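Local coordinates for protein beta-hexosaminidase (Neisseria gonorrhoeae, PDB 6JTJ) that hydrolyses terminal N-acetyl-beta-hexosamine residues and probably releases N-acetylglucosamine from peptidoglycan fragments during cell-wall recycling, at residues R180-H183 against A188-R191. Residues are numbered along the deposited sequence; the frame is centred on the assembly and turned at random.
Sequences RSFH and AVAR. With NAG (2-acetamido-2-deoxy-beta-D-glucopyranose), chain I.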
ATOM      1  N   ARG C 180       1.777   5.940   8.462  1.00 18.32           N
ATOM      2  CA  ARG C 180       1.624   7.260   7.870  1.00 18.06           C
ATOM      3  C   ARG C 180       0.555   8.090   8.580  1.00 18.45           C
ATOM      4  O   ARG C 180       0.497   9.307   8.377  1.00 18.04           O
ATOM      5  CB  ARG C 180       1.275   7.153   6.414  1.00 17.31           C
ATOM      6  CG  ARG C 180       2.384   6.507   5.570  1.00 17.34           C
ATOM      7  CD  ARG C 180       1.822   5.995   4.270  1.00 16.11           C
ATOM      8  NE  ARG C 180       1.393   7.100   3.430  1.00 16.25           N
ATOM      9  CZ  ARG C 180       0.608   6.972   2.370  1.00 16.08           C
ATOM     10  NH1 ARG C 180       0.133   5.780   2.049  1.00 16.34           N
ATOM     11  NH2 ARG C 180       0.291   8.037   1.638  1.00 15.82           N
ATOM     12  N   SER C 181      -0.289   7.431   9.374  1.00 18.05           N
ATOM     13  CA  SER C 181      -1.301   8.114  10.159  1.00 19.86           C
ATOM     14  C   SER C 181      -0.709   8.557  11.505  1.00 21.70           C
ATOM     15  O   SER C 181       0.084   7.831  12.113  1.00 19.65           O
ATOM     16  CB  SER C 181      -2.489   7.191  10.388  1.00 20.04           C
ATOM     17  OG  SER C 181      -3.338   7.673  11.391  1.00 20.66           O
ATOM     18  N   PHE C 182      -1.094   9.762  11.949  1.00 21.33           N
ATOM     19  CA  PHE C 182      -0.627  10.296  13.222  1.00 22.09           C
ATOM     20  C   PHE C 182      -1.049   9.416  14.395  1.00 22.29           C
ATOM     21  O   PHE C 182      -0.254   9.172  15.285  1.00 23.10           O
ATOM     22  CB  PHE C 182      -1.213  11.680  13.502  1.00 20.43           C
ATOM     23  CG  PHE C 182      -0.603  12.797  12.708  1.00 21.00           C
ATOM     24  CD1 PHE C 182       0.662  13.281  12.995  1.00 20.97           C
ATOM     25  CD2 PHE C 182      -1.313  13.392  11.672  1.00 20.83           C
ATOM     26  CE1 PHE C 182       1.208  14.327  12.275  1.00 21.48           C
ATOM     27  CE2 PHE C 182      -0.773  14.438  10.964  1.00 21.06           C
ATOM     28  CZ  PHE C 182       0.492  14.904  11.253  1.00 20.67           C
ATOM     29  N   HIS C 183      -2.294   8.957  14.384  1.00 24.52           N
ATOM     30  CA  HIS C 183      -2.930   8.444  15.590  1.00 25.20           C
ATOM     31  C   HIS C 183      -4.312   7.853  15.276  1.00 25.65           C
ATOM     32  O   HIS C 183      -4.892   8.126  14.223  1.00 24.01           O
ATOM     33  CB  HIS C 183      -3.072   9.618  16.588  1.00 26.38           C
ATOM     34  CG  HIS C 183      -3.147   9.205  18.021  1.00 26.03           C
ATOM     35  ND1 HIS C 183      -4.326   8.868  18.639  1.00 26.30           N
ATOM     36  CD2 HIS C 183      -2.186   9.127  18.974  1.00 27.98           C
ATOM     37  CE1 HIS C 183      -4.089   8.571  19.902  1.00 27.64           C
ATOM     38  NE2 HIS C 183      -2.797   8.713  20.128  1.00 27.20           N
ATOM     39  N   ALA C 188      -6.447  13.853  18.349  1.00 23.04           N
ATOM     40  CA  ALA C 188      -4.990  13.849  18.225  1.00 22.78           C
ATOM     41  C   ALA C 188      -4.571  14.128  16.771  1.00 20.97           C
ATOM     42  O   ALA C 188      -3.645  14.902  16.510  1.00 22.83           O
ATOM     43  CB  ALA C 188      -4.426  12.513  18.688  1.00 22.84           C
ATOM     44  N   VAL C 189      -5.258  13.494  15.831  1.00 22.34           N
ATOM     45  CA  VAL C 189      -4.904  13.677  14.412  1.00 23.03           C
ATOM     46  C   VAL C 189      -5.066  15.146  14.022  1.00 20.69           C
ATOM     47  O   VAL C 189      -4.165  15.749  13.456  1.00 21.47           O
ATOM     48  CB  VAL C 189      -5.735  12.767  13.495  1.00 22.57           C
ATOM     49  CG1 VAL C 189      -5.517  13.135  12.022  1.00 23.38           C
ATOM     50  CG2 VAL C 189      -5.374  11.308  13.734  1.00 23.67           C
ATOM     51  N   ALA C 190      -6.202  15.719  14.369  1.00 21.67           N
ATOM     52  CA  ALA C 190      -6.506  17.114  14.015  1.00 21.02           C
ATOM     53  C   ALA C 190      -5.488  18.051  14.592  1.00 23.11           C
ATOM     54  O   ALA C 190      -4.917  18.885  13.889  1.00 23.85           O
ATOM     55  CB  ALA C 190      -7.906  17.501  14.486  1.00 21.04           C
ATOM     56  N   ARG C 191      -5.180  17.886  15.867  1.00 25.65           N
ATOM     57  CA  ARG C 191      -4.251  18.815  16.512  1.00 27.41           C
ATOM     58  C   ARG C 191      -2.812  18.654  16.022  1.00 25.28           C
ATOM     59  O   ARG C 191      -2.118  19.649  15.799  1.00 24.14           O
ATOM     60  CB  ARG C 191      -4.356  18.703  18.041  1.00 30.59           C
ATOM     61  CG  ARG C 191      -5.780  19.090  18.557  1.00 35.62           C
ATOM     62  CD  ARG C 191      -5.768  20.460  19.214  1.00 37.14           C
ATOM     63  NE  ARG C 191      -5.195  21.559  18.448  1.00 39.89           N
ATOM     64  CZ  ARG C 191      -5.849  22.492  17.746  1.00 37.55           C
ATOM     65  NH1 ARG C 191      -7.164  22.464  17.592  1.00 34.90           N
ATOM     66  NH2 ARG C 191      -5.142  23.473  17.179  1.00 38.20           N
TER
HETATM   67  C1  NAG I 401      -1.644   8.115  -4.159  1.00 49.64           C
HETATM   68  C2  NAG I 401      -1.256   8.079  -2.673  1.00 48.63           C
HETATM   69  C3  NAG I 401      -1.172   9.482  -2.119  1.00 47.41           C
HETATM   70  C4  NAG I 401      -0.291  10.365  -3.000  1.00 47.08           C
HETATM   71  C5  NAG I 401      -0.817  10.423  -4.420  1.00 46.56           C
HETATM   72  C6  NAG I 401       0.166  11.151  -5.343  1.00 46.47           C
HETATM   73  C7  NAG I 401      -1.957   6.448  -0.910  1.00 55.58           C
HETATM   74  C8  NAG I 401      -0.531   6.161  -0.692  1.00 55.02           C
HETATM   75  N2  NAG I 401      -2.204   7.351  -1.867  1.00 50.48           N
HETATM   76  O1  NAG I 401      -1.250   6.917  -4.802  1.00 48.37           O
HETATM   77  O3  NAG I 401      -0.685   9.415  -0.798  1.00 41.73           O
HETATM   78  O4  NAG I 401      -0.171  11.664  -2.477  1.00 39.15           O
HETATM   79  O5  NAG I 401      -0.957   9.105  -4.909  1.00 49.95           O
HETATM   80  O6  NAG I 401       1.415  10.489  -5.461  1.00 41.56           O
HETATM   81  O7  NAG I 401      -2.830   5.844  -0.264  1.00 51.89           O
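His183 lays one face of its imidazole against the methyl group of Ala188, a CH-pi contact between the loop that follows strand 161-162 and the first turns of helix 186-202 on the (beta/alpha)8 barrel of this glycoside hydrolase family 3 enzyme. Followed outward, His183 CB touches first, meeting Ala188 CB and lying 4.0 Å from Val189 CG2. CG is anti to the backbone N (chi1 -155°), and the ring beyond it is turned with its face over the methyl. His183 CG and ND1 each lie 3.6 Å from Ala188 CB, CD2 and CE1 each 4.1 Å. Ala188 CB sits 3.8 Å from the centroid of the His183 ring, 23° off its normal and displaced toward the CG-ND1 side. ND1 accepts from the backbone N of Asn185, just before the helix residues, while NE2 at the tip is hydrogen-bonded to Asp132 OD1; the two bonds fix the rotation of the ring. Trp131 meets the imidazole with the ring planes inclined at roughly 60°. Phe182 adds apolar packing, with its CB 4.2 Å from Val189 CG2, and its side chain also touches Met124 and Leu127 of helix 124-134. At the start of the loop, Arg180 turns to the bound N-acetylglucosamine, where NH2 makes a weak hydrogen bond to O3 of the sugar; NE forms a salt bridge with Glu107 OE1, and NH1 is hydrogen-bonded to Val176 O. The loop thus joins the sugar site to the helix. One residue along the helix, Val189 CG2 packs against the His183 backbone, 3.3 Å from its O.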